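Local coordinates for dihydropyrimidinase (Brevibacillus agri, PDB 3SFW), which probably hydrolyses the cyclic amide bond of dihydropyrimidines, using two zinc ions held in the TIM barrel of an amidohydrolase, at residues H60-M63 with T68-S71; L227-D232 with K255-Y260; S314-F319 with H409-D414. All blocks are in the same frame, centred on the assembly; numbering follows the deposited sequence.

Contact 1 of 3, residues H60-M63 with T68-S71; sequences HLDM and TVTS. With ZN (zinc ion), chain F.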
ATOM      1  N   HIS A  60     -25.676 -23.449  -6.847  1.00 10.87           N
ATOM      2  CA  HIS A  60     -26.455 -23.903  -5.702  1.00 10.62           C
ATOM      3  C   HIS A  60     -27.785 -24.485  -6.205  1.00 11.11           C
ATOM      4  O   HIS A  60     -28.863 -23.869  -6.031  1.00 12.51           O
ATOM      5  CB  HIS A  60     -26.743 -22.725  -4.745  1.00 10.24           C
ATOM      6  CG  HIS A  60     -25.503 -22.097  -4.187  1.00  7.68           C
ATOM      7  ND1 HIS A  60     -24.777 -22.679  -3.167  1.00  9.57           N
ATOM      8  CD2 HIS A  60     -24.837 -20.972  -4.537  1.00 10.07           C
ATOM      9  CE1 HIS A  60     -23.750 -21.899  -2.861  1.00 10.87           C
ATOM     10  NE2 HIS A  60     -23.747 -20.869  -3.703  1.00 10.65           N
ATOM     11  N   LEU A  61     -27.709 -25.628  -6.889  1.00 10.26           N
ATOM     12  CA  LEU A  61     -28.937 -26.216  -7.443  1.00 12.09           C
ATOM     13  C   LEU A  61     -29.664 -27.039  -6.357  1.00 12.79           C
ATOM     14  O   LEU A  61     -29.028 -27.780  -5.582  1.00 12.12           O
ATOM     15  CB  LEU A  61     -28.570 -27.135  -8.620  1.00 11.87           C
ATOM     16  CG  LEU A  61     -27.728 -26.475  -9.722  1.00 12.10           C
ATOM     17  CD1 LEU A  61     -27.577 -27.449 -10.915  1.00 11.25           C
ATOM     18  CD2 LEU A  61     -28.445 -25.178 -10.211  1.00 12.86           C
ATOM     19  N   ASP A  62     -31.003 -26.964  -6.343  1.00 12.84           N
ATOM     20  CA  ASP A  62     -31.810 -27.687  -5.368  1.00 12.52           C
ATOM     21  C   ASP A  62     -31.322 -27.482  -3.950  1.00 13.90           C
ATOM     22  O   ASP A  62     -31.188 -28.450  -3.167  1.00 13.38           O
ATOM     23  CB  ASP A  62     -31.839 -29.187  -5.702  1.00 12.46           C
ATOM     24  CG  ASP A  62     -33.054 -29.904  -5.103  1.00 23.29           C
ATOM     25  OD1 ASP A  62     -34.174 -29.335  -5.095  1.00 20.40           O
ATOM     26  OD2 ASP A  62     -32.877 -31.053  -4.649  1.00 26.12           O
ATOM     27  N   MET A  63     -30.977 -26.248  -3.628  1.00 11.77           N
ATOM     28  CA  MET A  63     -30.352 -25.947  -2.347  1.00 11.41           C
ATOM     29  C   MET A  63     -31.421 -25.509  -1.337  1.00 13.18           C
ATOM     30  O   MET A  63     -32.167 -24.562  -1.582  1.00 14.42           O
ATOM     31  CB  MET A  63     -29.378 -24.773  -2.537  1.00 11.25           C
ATOM     32  CG  MET A  63     -28.677 -24.342  -1.209  1.00 13.66           C
ATOM     33  SD  MET A  63     -28.196 -22.602  -1.348  1.00 14.93           S
ATOM     34  CE  MET A  63     -27.213 -22.337   0.084  1.00 15.38           C
ATOM     35  N   THR A  68     -36.622 -21.817   2.148  1.00 21.47           N
ATOM     36  CA  THR A  68     -37.260 -22.439   0.958  1.00 18.71           C
ATOM     37  C   THR A  68     -36.196 -23.253   0.223  1.00 18.84           C
ATOM     38  O   THR A  68     -35.247 -23.725   0.872  1.00 20.60           O
ATOM     39  CB  THR A  68     -38.058 -21.399   0.090  1.00 18.32           C
ATOM     40  OG1 THR A  68     -38.694 -22.049  -1.023  1.00 19.58           O
ATOM     41  CG2 THR A  68     -37.170 -20.215  -0.365  1.00 20.14           C
ATOM     42  N   VAL A  69     -36.398 -23.535  -1.055  1.00 16.98           N
ATOM     43  CA  VAL A  69     -35.411 -24.347  -1.827  1.00 17.84           C
ATOM     44  C   VAL A  69     -35.174 -23.642  -3.148  1.00 17.39           C
ATOM     45  O   VAL A  69     -36.123 -23.170  -3.748  1.00 14.93           O
ATOM     46  CB  VAL A  69     -35.918 -25.762  -2.078  1.00 18.90           C
ATOM     47  CG1 VAL A  69     -34.933 -26.582  -2.950  1.00 19.46           C
ATOM     48  CG2 VAL A  69     -36.142 -26.466  -0.743  1.00 21.15           C
ATOM     49  N   THR A  70     -33.924 -23.597  -3.645  1.00 16.35           N
ATOM     50  CA  THR A  70     -33.708 -22.866  -4.906  1.00 11.61           C
ATOM     51  C   THR A  70     -34.521 -23.483  -6.028  1.00 12.78           C
ATOM     52  O   THR A  70     -34.753 -24.723  -6.074  1.00 13.89           O
ATOM     53  CB  THR A  70     -32.207 -22.731  -5.307  1.00 12.90           C
ATOM     54  OG1 THR A  70     -31.608 -24.048  -5.432  1.00 14.22           O
ATOM     55  CG2 THR A  70     -31.471 -21.954  -4.303  1.00 11.40           C
ATOM     56  N   SER A  71     -34.917 -22.646  -6.995  1.00 12.34           N
ATOM     57  CA  SER A  71     -35.967 -23.058  -7.886  1.00 14.35           C
ATOM     58  C   SER A  71     -35.485 -23.868  -9.066  1.00 13.45           C
ATOM     59  O   SER A  71     -36.288 -24.478  -9.723  1.00 14.23           O
ATOM     60  CB  SER A  71     -36.795 -21.862  -8.387  1.00 16.60           C
ATOM     61  OG  SER A  71     -36.005 -21.035  -9.198  1.00 16.41           O
TER
HETATM   62 ZN    ZN F 502     -22.718 -19.080  -3.248  1.00 14.91          ZN
HETATM   63  O   HOH W   1     -35.209 -27.377  -6.710  1.00 21.21           O
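The hydroxyl of Thr70 reaches into the loop His60 to Met63 and serves there as both donor and acceptor. Thr70 OG1 donates to His60 O at 2.8 Å, approaching 20° out of the carbonyl plane, and receives the amide of Met63 in an almost straight bond, Met63 N to Thr70 OG1 2.9 Å. With chi1 at 58°, OG1 sits between its own backbone N and carbonyl carbon, where it can face both partners. A backbone bond from Thr70 N to Met63 O, 2.9 Å, adds a third link, and the CA-H of Val69 points at the same oxygen, Val69 CA lying 3.3 Å from Met63 O.

The chain reverses here through the short antiparallel pair 64-65 and 68-69. The pair follows strand 49-59 after the loop 60-63; the His-X-His metal motif of the amidohydrolase barrel, His58 and His60, spans the end of that strand. His60 NE2 binds a zinc ion at 2.1 Å, sharing it with His58, Asp315 and the carboxylated Lys150, and it is the carbonyl of this ligand that Thr70 OG1 holds.

Water extends the polar network: one molecule donates to both Asp62 OD1 and Thr70 O, while Asp62 OD2 forms a salt bridge with Lys111.

The rest is van der Waals contact: the methyl Val69 CG1 lies 3.6 Å from Asp62 OD1, and Met63 CB makes an apolar contact with Thr70 CG2 at 3.9 Å.

Contact 2 of 3, residues L227-D232 with K255-Y260; sequences LTALAD and KGWNVY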
ATOM      1  N   LEU A 227      -5.040 -15.910   7.750  1.00 11.97           N
ATOM      2  CA  LEU A 227      -5.060 -17.265   8.300  1.00 10.68           C
ATOM      3  C   LEU A 227      -4.493 -18.230   7.265  1.00 11.24           C
ATOM      4  O   LEU A 227      -3.773 -19.165   7.611  1.00 11.53           O
ATOM      5  CB  LEU A 227      -6.522 -17.659   8.629  1.00 10.77           C
ATOM      6  CG  LEU A 227      -6.942 -17.433  10.097  1.00 13.95           C
ATOM      7  CD1 LEU A 227      -6.634 -16.001  10.567  1.00 14.72           C
ATOM      8  CD2 LEU A 227      -8.417 -17.749  10.232  1.00 14.63           C
ATOM      9  N   THR A 228      -4.742 -17.966   5.988  1.00  9.88           N
ATOM     10  CA  THR A 228      -4.127 -18.760   4.919  1.00  8.36           C
ATOM     11  C   THR A 228      -2.592 -18.644   4.935  1.00 11.89           C
ATOM     12  O   THR A 228      -1.919 -19.649   4.852  1.00 12.60           O
ATOM     13  CB  THR A 228      -4.656 -18.373   3.498  1.00 10.63           C
ATOM     14  OG1 THR A 228      -6.064 -18.614   3.465  1.00  9.64           O
ATOM     15  CG2 THR A 228      -3.990 -19.207   2.426  1.00 11.14           C
ATOM     16  N   ALA A 229      -2.045 -17.423   5.030  1.00 10.59           N
ATOM     17  CA  ALA A 229      -0.603 -17.266   5.136  1.00 13.97           C
ATOM     18  C   ALA A 229      -0.026 -17.986   6.377  1.00 15.62           C
ATOM     19  O   ALA A 229       0.995 -18.637   6.272  1.00 16.48           O
ATOM     20  CB  ALA A 229      -0.245 -15.744   5.195  1.00 13.74           C
ATOM     21  N   LEU A 230      -0.700 -17.857   7.519  1.00 14.64           N
ATOM     22  CA  LEU A 230      -0.303 -18.511   8.825  1.00 13.59           C
ATOM     23  C   LEU A 230      -0.354 -20.051   8.739  1.00 16.08           C
ATOM     24  O   LEU A 230       0.436 -20.748   9.390  1.00 18.73           O
ATOM     25  CB  LEU A 230      -1.255 -18.042   9.926  1.00 13.65           C
ATOM     26  CG  LEU A 230      -0.958 -16.595  10.419  1.00 13.88           C
ATOM     27  CD1 LEU A 230      -2.164 -16.007  11.169  1.00 16.88           C
ATOM     28  CD2 LEU A 230       0.245 -16.629  11.319  1.00 17.73           C
ATOM     29  N   ALA A 231      -1.192 -20.562   7.839  1.00 13.93           N
ATOM     30  CA  ALA A 231      -1.246 -21.993   7.563  1.00 15.79           C
ATOM     31  C   ALA A 231      -0.369 -22.443   6.391  1.00 15.91           C
ATOM     32  O   ALA A 231      -0.350 -23.652   6.061  1.00 17.32           O
ATOM     33  CB  ALA A 231      -2.720 -22.437   7.317  1.00 14.57           C
ATOM     34  N   ASP A 232       0.195 -21.483   5.651  1.00 14.02           N
ATOM     35  CA  ASP A 232       0.871 -21.766   4.380  1.00 15.81           C
ATOM     36  C   ASP A 232      -0.015 -22.533   3.369  1.00 16.10           C
ATOM     37  O   ASP A 232       0.442 -23.465   2.684  1.00 15.43           O
ATOM     38  CB  ASP A 232       2.164 -22.549   4.636  1.00 18.39           C
ATOM     39  CG  ASP A 232       3.055 -22.611   3.415  1.00 25.14           C
ATOM     40  OD1 ASP A 232       2.950 -21.729   2.553  1.00 24.64           O
ATOM     41  OD2 ASP A 232       3.892 -23.536   3.322  1.00 27.18           O
ATOM     42  N   LYS A 255       2.828 -10.666  -2.232  1.00 10.69           N
ATOM     43  CA  LYS A 255       3.686 -11.366  -1.256  1.00 14.38           C
ATOM     44  C   LYS A 255       3.976 -12.806  -1.629  1.00 17.84           C
ATOM     45  O   LYS A 255       4.780 -13.484  -0.971  1.00 19.02           O
ATOM     46  CB  LYS A 255       3.069 -11.297   0.149  1.00 14.73           C
ATOM     47  CG  LYS A 255       3.070  -9.904   0.742  1.00 21.25           C
ATOM     48  CD  LYS A 255       2.230  -9.926   2.023  1.00 25.00           C
ATOM     49  CE  LYS A 255       1.897  -8.514   2.515  1.00 34.71           C
ATOM     50  NZ  LYS A 255       0.957  -8.592   3.706  1.00 37.89           N
ATOM     51  N   GLY A 256       3.356 -13.268  -2.712  1.00 14.25           N
ATOM     52  CA  GLY A 256       3.569 -14.622  -3.229  1.00 14.68           C
ATOM     53  C   GLY A 256       2.701 -15.645  -2.505  1.00 16.11           C
ATOM     54  O   GLY A 256       2.865 -16.880  -2.698  1.00 17.69           O
ATOM     55  N   TRP A 257       1.697 -15.162  -1.762  1.00 11.46           N
ATOM     56  CA  TRP A 257       0.787 -16.114  -1.155  1.00 13.48           C
ATOM     57  C   TRP A 257      -0.147 -16.728  -2.182  1.00 14.13           C
ATOM     58  O   TRP A 257      -0.406 -16.148  -3.252  1.00 14.03           O
ATOM     59  CB  TRP A 257       0.013 -15.502  -0.009  1.00 14.20           C
ATOM     60  CG  TRP A 257       0.948 -14.950   1.054  1.00 15.47           C
ATOM     61  CD1 TRP A 257       2.259 -15.296   1.253  1.00 19.68           C
ATOM     62  CD2 TRP A 257       0.639 -13.977   2.032  1.00 16.67           C
ATOM     63  NE1 TRP A 257       2.775 -14.618   2.335  1.00 18.81           N
ATOM     64  CE2 TRP A 257       1.788 -13.824   2.853  1.00 16.23           C
ATOM     65  CE3 TRP A 257      -0.545 -13.332   2.410  1.00 19.00           C
ATOM     66  CZ2 TRP A 257       1.810 -12.981   3.959  1.00 21.53           C
ATOM     67  CZ3 TRP A 257      -0.528 -12.515   3.523  1.00 22.78           C
ATOM     68  CH2 TRP A 257       0.643 -12.337   4.286  1.00 22.13           C
ATOM     69  N   ASN A 258      -0.612 -17.943  -1.881  1.00 10.40           N
ATOM     70  CA  ASN A 258      -1.441 -18.694  -2.842  1.00 12.34           C
ATOM     71  C   ASN A 258      -2.924 -18.388  -2.618  1.00 12.97           C
ATOM     72  O   ASN A 258      -3.662 -19.146  -1.978  1.00 11.15           O
ATOM     73  CB  ASN A 258      -1.089 -20.184  -2.743  1.00 13.43           C
ATOM     74  CG  ASN A 258       0.386 -20.420  -3.117  1.00 18.03           C
ATOM     75  OD1 ASN A 258       0.867 -19.819  -4.086  1.00 17.34           O
ATOM     76  ND2 ASN A 258       1.137 -21.028  -2.220  1.00 19.52           N
ATOM     77  N   VAL A 259      -3.277 -17.163  -3.017  1.00  9.66           N
ATOM     78  CA  VAL A 259      -4.605 -16.614  -2.817  1.00  8.73           C
ATOM     79  C   VAL A 259      -5.165 -16.317  -4.203  1.00  9.42           C
ATOM     80  O   VAL A 259      -4.535 -15.594  -5.006  1.00 11.39           O
ATOM     81  CB  VAL A 259      -4.546 -15.307  -1.991  1.00 12.07           C
ATOM     82  CG1 VAL A 259      -5.963 -14.610  -1.950  1.00 11.16           C
ATOM     83  CG2 VAL A 259      -4.010 -15.629  -0.555  1.00 13.41           C
ATOM     84  N   TYR A 260      -6.358 -16.867  -4.465  1.00  7.68           N
ATOM     85  CA  TYR A 260      -7.049 -16.708  -5.757  1.00  8.77           C
ATOM     86  C   TYR A 260      -8.393 -16.083  -5.511  1.00  9.26           C
ATOM     87  O   TYR A 260      -8.914 -16.167  -4.410  1.00 10.76           O
ATOM     88  CB  TYR A 260      -7.301 -18.107  -6.397  1.00  7.81           C
ATOM     89  CG  TYR A 260      -6.002 -18.869  -6.489  1.00  8.99           C
ATOM     90  CD1 TYR A 260      -5.655 -19.799  -5.508  1.00 12.39           C
ATOM     91  CD2 TYR A 260      -5.046 -18.534  -7.440  1.00 12.03           C
ATOM     92  CE1 TYR A 260      -4.418 -20.429  -5.503  1.00 12.51           C
ATOM     93  CE2 TYR A 260      -3.820 -19.207  -7.472  1.00 13.98           C
ATOM     94  CZ  TYR A 260      -3.530 -20.162  -6.490  1.00 16.94           C
ATOM     95  OH  TYR A 260      -2.327 -20.838  -6.495  1.00 20.76           O
TER
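Ala229 and Trp257 meet where helix 214-230 packs beside the start of strand 258-263, within the alternating helices and parallel strands of the TIM barrel. Helix 214-230 leads into strand 234-237, which pairs in parallel with 258-263, the two joined by helix 243-254 in a beta-alpha-beta crossover.

Trp257 can be followed outward from its backbone. Its CB starts toward the helix, and chi1 of -57° sets CG anti to the carbonyl carbon, which carries the indole across Ala229. CG, CD1 and NE1 of the five-membered ring come first and lie to one side of the methyl, farther than the six carbons of the benzene ring. At the ring fusion the contact begins: CD2 is 3.7 Å from Ala229 CB. The benzene ring beyond then lies under the methyl almost evenly, all six of its carbons within 3.6 to 3.7 Å of that one carbon. This is a CH-pi contact over the face. Lys255 CB lies on the opposite face, displaced toward the five-membered ring, and Ala252 of helix 243-254 also touches the side chain.

One residue earlier in the helix, Thr228 CG2 approaches Asn258 O more loosely, at 4.4 Å, while Thr228 OG1 bonds to Ala224 O. Lys305 of the third subunit takes Asn258 OD1 and Gly256 O, bringing this edge to a subunit interface. Ala229 CB stands only 2° off the normal of the six-membered ring of Trp257.

Contact 3 of 3, residues S314-F319 with H409-D414; sequences SDHCPF and HHMNVD. With ZN (zinc ion), chain F.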
ATOM      1  N   SER A 314     -21.067 -18.036 -11.310  1.00 10.64           N
ATOM      2  CA  SER A 314     -22.387 -17.343 -11.313  1.00  9.06           C
ATOM      3  C   SER A 314     -22.921 -17.080  -9.890  1.00 12.22           C
ATOM      4  O   SER A 314     -23.629 -16.082  -9.691  1.00 10.80           O
ATOM      5  CB  SER A 314     -23.448 -18.164 -12.089  1.00  9.26           C
ATOM      6  OG  SER A 314     -23.592 -19.442 -11.484  1.00 11.46           O
ATOM      7  N   ASP A 315     -22.622 -17.970  -8.922  1.00 10.12           N
ATOM      8  CA  ASP A 315     -23.391 -18.008  -7.630  1.00 10.99           C
ATOM      9  C   ASP A 315     -24.893 -18.162  -7.971  1.00 10.94           C
ATOM     10  O   ASP A 315     -25.787 -17.526  -7.366  1.00 12.90           O
ATOM     11  CB  ASP A 315     -23.123 -16.786  -6.693  1.00 11.04           C
ATOM     12  CG  ASP A 315     -23.615 -17.003  -5.264  1.00 11.75           C
ATOM     13  OD1 ASP A 315     -23.791 -18.191  -4.858  1.00 11.39           O
ATOM     14  OD2 ASP A 315     -23.846 -15.967  -4.562  1.00 10.57           O
ATOM     15  N   HIS A 316     -25.174 -19.044  -8.913  1.00  9.31           N
ATOM     16  CA  HIS A 316     -26.582 -19.288  -9.304  1.00  9.01           C
ATOM     17  C   HIS A 316     -27.330 -19.835  -8.080  1.00 11.57           C
ATOM     18  O   HIS A 316     -27.006 -20.911  -7.575  1.00 10.40           O
ATOM     19  CB  HIS A 316     -26.643 -20.340 -10.417  1.00 11.61           C
ATOM     20  CG  HIS A 316     -28.024 -20.545 -10.957  1.00 10.01           C
ATOM     21  ND1 HIS A 316     -28.729 -19.528 -11.572  1.00 11.39           N
ATOM     22  CD2 HIS A 316     -28.812 -21.640 -10.997  1.00 10.33           C
ATOM     23  CE1 HIS A 316     -29.910 -19.987 -11.951  1.00 12.11           C
ATOM     24  NE2 HIS A 316     -29.991 -21.266 -11.600  1.00 10.73           N
ATOM     25  N   CYS A 317     -28.358 -19.111  -7.632  1.00 11.48           N
ATOM     26  CA  CYS A 317     -29.011 -19.479  -6.375  1.00 10.91           C
ATOM     27  C   CYS A 317     -30.462 -18.902  -6.516  1.00 12.04           C
ATOM     28  O   CYS A 317     -30.833 -17.965  -5.811  1.00 13.51           O
ATOM     29  CB  CYS A 317     -28.222 -18.850  -5.207  1.00 13.30           C
ATOM     30  SG  CYS A 317     -28.735 -19.481  -3.549  1.00 14.50           S
ATOM     31  N   PRO A 318     -31.240 -19.447  -7.467  1.00 12.86           N
ATOM     32  CA  PRO A 318     -32.462 -18.755  -7.918  1.00 11.87           C
ATOM     33  C   PRO A 318     -33.670 -18.971  -6.986  1.00 13.67           C
ATOM     34  O   PRO A 318     -33.891 -20.085  -6.470  1.00 11.81           O
ATOM     35  CB  PRO A 318     -32.717 -19.375  -9.297  1.00 12.14           C
ATOM     36  CG  PRO A 318     -32.220 -20.820  -9.098  1.00 13.25           C
ATOM     37  CD  PRO A 318     -30.921 -20.603  -8.328  1.00 14.41           C
ATOM     38  N   PHE A 319     -34.448 -17.907  -6.801  1.00 13.22           N
ATOM     39  CA  PHE A 319     -35.756 -18.010  -6.138  1.00 14.32           C
ATOM     40  C   PHE A 319     -36.719 -17.172  -6.953  1.00 13.29           C
ATOM     41  O   PHE A 319     -36.393 -16.032  -7.334  1.00 14.94           O
ATOM     42  CB  PHE A 319     -35.660 -17.421  -4.733  1.00 16.17           C
ATOM     43  CG  PHE A 319     -34.683 -18.137  -3.837  1.00 14.91           C
ATOM     44  CD1 PHE A 319     -35.048 -19.330  -3.204  1.00 15.99           C
ATOM     45  CD2 PHE A 319     -33.389 -17.629  -3.636  1.00 16.40           C
ATOM     46  CE1 PHE A 319     -34.127 -20.032  -2.402  1.00 13.85           C
ATOM     47  CE2 PHE A 319     -32.455 -18.309  -2.787  1.00 15.23           C
ATOM     48  CZ  PHE A 319     -32.852 -19.488  -2.133  1.00 14.77           C
ATOM     49  N   HIS A 409     -35.293 -17.224 -21.617  1.00 16.99           N
ATOM     50  CA  HIS A 409     -34.320 -17.993 -20.809  1.00 15.82           C
ATOM     51  C   HIS A 409     -34.822 -19.414 -20.466  1.00 18.18           C
ATOM     52  O   HIS A 409     -35.976 -19.778 -20.767  1.00 18.06           O
ATOM     53  CB  HIS A 409     -33.742 -17.189 -19.596  1.00 15.79           C
ATOM     54  CG  HIS A 409     -34.645 -17.083 -18.387  1.00 14.99           C
ATOM     55  ND1 HIS A 409     -34.443 -16.123 -17.408  1.00 12.74           N
ATOM     56  CD2 HIS A 409     -35.631 -17.889 -17.915  1.00 14.54           C
ATOM     57  CE1 HIS A 409     -35.281 -16.324 -16.405  1.00 14.44           C
ATOM     58  NE2 HIS A 409     -36.006 -17.396 -16.680  1.00 14.55           N
ATOM     59  N   HIS A 410     -33.951 -20.233 -19.901  1.00 12.81           N
ATOM     60  CA  HIS A 410     -34.304 -21.631 -19.605  1.00 13.61           C
ATOM     61  C   HIS A 410     -34.206 -21.972 -18.121  1.00 15.91           C
ATOM     62  O   HIS A 410     -34.495 -23.124 -17.718  1.00 18.80           O
ATOM     63  CB  HIS A 410     -33.439 -22.570 -20.452  1.00 13.08           C
ATOM     64  CG  HIS A 410     -33.526 -22.293 -21.921  1.00 14.39           C
ATOM     65  ND1 HIS A 410     -32.827 -21.255 -22.512  1.00 12.95           N
ATOM     66  CD2 HIS A 410     -34.259 -22.873 -22.908  1.00 14.41           C
ATOM     67  CE1 HIS A 410     -33.109 -21.224 -23.809  1.00 17.48           C
ATOM     68  NE2 HIS A 410     -34.006 -22.165 -24.066  1.00 15.99           N
ATOM     69  N   MET A 411     -33.779 -20.999 -17.298  1.00 13.06           N
ATOM     70  CA  MET A 411     -33.762 -21.194 -15.841  1.00 12.20           C
ATOM     71  C   MET A 411     -35.201 -21.299 -15.310  1.00 16.87           C
ATOM     72  O   MET A 411     -36.105 -20.630 -15.850  1.00 15.43           O
ATOM     73  CB  MET A 411     -33.021 -20.044 -15.151  1.00 15.25           C
ATOM     74  CG  MET A 411     -31.546 -19.967 -15.587  1.00 13.84           C
ATOM     75  SD  MET A 411     -30.762 -18.479 -14.972  1.00 13.70           S
ATOM     76  CE  MET A 411     -31.622 -17.219 -16.003  1.00 14.70           C
ATOM     77  N   ASN A 412     -35.432 -22.228 -14.379  1.00 13.68           N
ATOM     78  CA  ASN A 412     -36.793 -22.417 -13.884  1.00 15.10           C
ATOM     79  C   ASN A 412     -37.100 -21.348 -12.823  1.00 15.89           C
ATOM     80  O   ASN A 412     -37.218 -21.660 -11.637  1.00 15.02           O
ATOM     81  CB  ASN A 412     -36.998 -23.844 -13.343  1.00 16.72           C
ATOM     82  CG  ASN A 412     -38.468 -24.160 -13.071  1.00 22.32           C
ATOM     83  OD1 ASN A 412     -39.365 -23.437 -13.540  1.00 21.99           O
ATOM     84  ND2 ASN A 412     -38.716 -25.140 -12.211  1.00 19.59           N
ATOM     85  N   VAL A 413     -37.266 -20.088 -13.269  1.00 14.52           N
ATOM     86  CA  VAL A 413     -37.468 -18.953 -12.359  1.00 15.32           C
ATOM     87  C   VAL A 413     -38.212 -17.884 -13.132  1.00 15.10           C
ATOM     88  O   VAL A 413     -38.073 -17.790 -14.341  1.00 15.17           O
ATOM     89  CB  VAL A 413     -36.109 -18.344 -11.883  1.00 18.80           C
ATOM     90  CG1 VAL A 413     -36.288 -17.503 -10.606  1.00 16.36           C
ATOM     91  CG2 VAL A 413     -35.108 -19.448 -11.627  1.00 31.23           C
ATOM     92  N   ASP A 414     -39.031 -17.090 -12.431  1.00 17.40           N
ATOM     93  CA  ASP A 414     -39.970 -16.172 -13.109  1.00 16.24           C
ATOM     94  C   ASP A 414     -39.426 -14.795 -13.421  1.00 17.47           C
ATOM     95  O   ASP A 414     -40.198 -13.907 -13.787  1.00 16.04           O
ATOM     96  CB  ASP A 414     -41.259 -16.017 -12.281  1.00 17.34           C
ATOM     97  CG  ASP A 414     -41.004 -15.488 -10.893  1.00 18.06           C
ATOM     98  OD1 ASP A 414     -39.878 -15.070 -10.602  1.00 13.20           O
ATOM     99  OD2 ASP A 414     -41.969 -15.335 -10.098  1.00 17.60           O
TER
HETATM  100 ZN    ZN F 502     -22.718 -19.080  -3.248  1.00 14.91          ZN
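Pro318 and Val413 make the tightest apolar contact between these two loops: Val413 CG2 presses on Pro318 CB at 3.3 Å, closer than carbons usually come, with the side chains crossing at about a right angle. The other methyl, CG1, is anti to the backbone N (chi1 -161°) and lies 3.6 Å from Phe319 O, so the branches of one valine touch two successive residues. Loss of both methyls, as in an alanine here, would probably open a gap against Pro318 CB and leave the Phe319 carbonyl without its methyl neighbour.

A sulfur-aromatic contact lies alongside. Met411 SD approaches His316 CE1 at 3.5 Å and stands 4.5 Å from the ring centroid, oblique to the plane. The His316 ring is braced on one face by CD of Pro318, and its NE2 bonds to Asp72, which also takes the backbone N of Asn412; one carboxylate thus ties the two loops together.

Polar bonds within each loop help shape them. His409 NE2 donates to Val413 O at 3.1 Å, the oxygen lying in the imidazole plane, and Asn412 centres an inverse gamma turn between them. In the other loop a weak bond runs from His316 N to Ser314 OG.

Metal coordination falls to Asp315, whose OD1 binds a zinc ion at 2.1 Å together with His58, His60 and the carboxylated Lys150.

The 314-319 loop leaves the barrel after strand 311-312 and enters helix 321-325, whose first amides are met by Asp414. The 409-414 loop bridges strands 393-403 and 422-432, with Met411 against Ala80 and Asn412 against Thr76 of helix 74-83.

Contacts 1 and 3 are neighbours at the zinc site, the probable active site, their centres 9 Å apart. They supply His60 and Asp315 to the same zinc ion, with His60 NE2 and Asp315 OD1 only 2.9 Å from each other in its shell. Away from the metal, Ser71 joins them a second time: its OG lies 2.8 Å from Asn412 O and its N 2.8 Å from Pro318 O, both probable hydrogen bonds. Contact 2 stands apart, its centre 33 Å from that of contact 1 and 34 Å from that of contact 3, toward a subunit interface. It touches neither, but belongs to the same barrel, where strand 258-263 pairs with strand 311-312, which leads into 314-319.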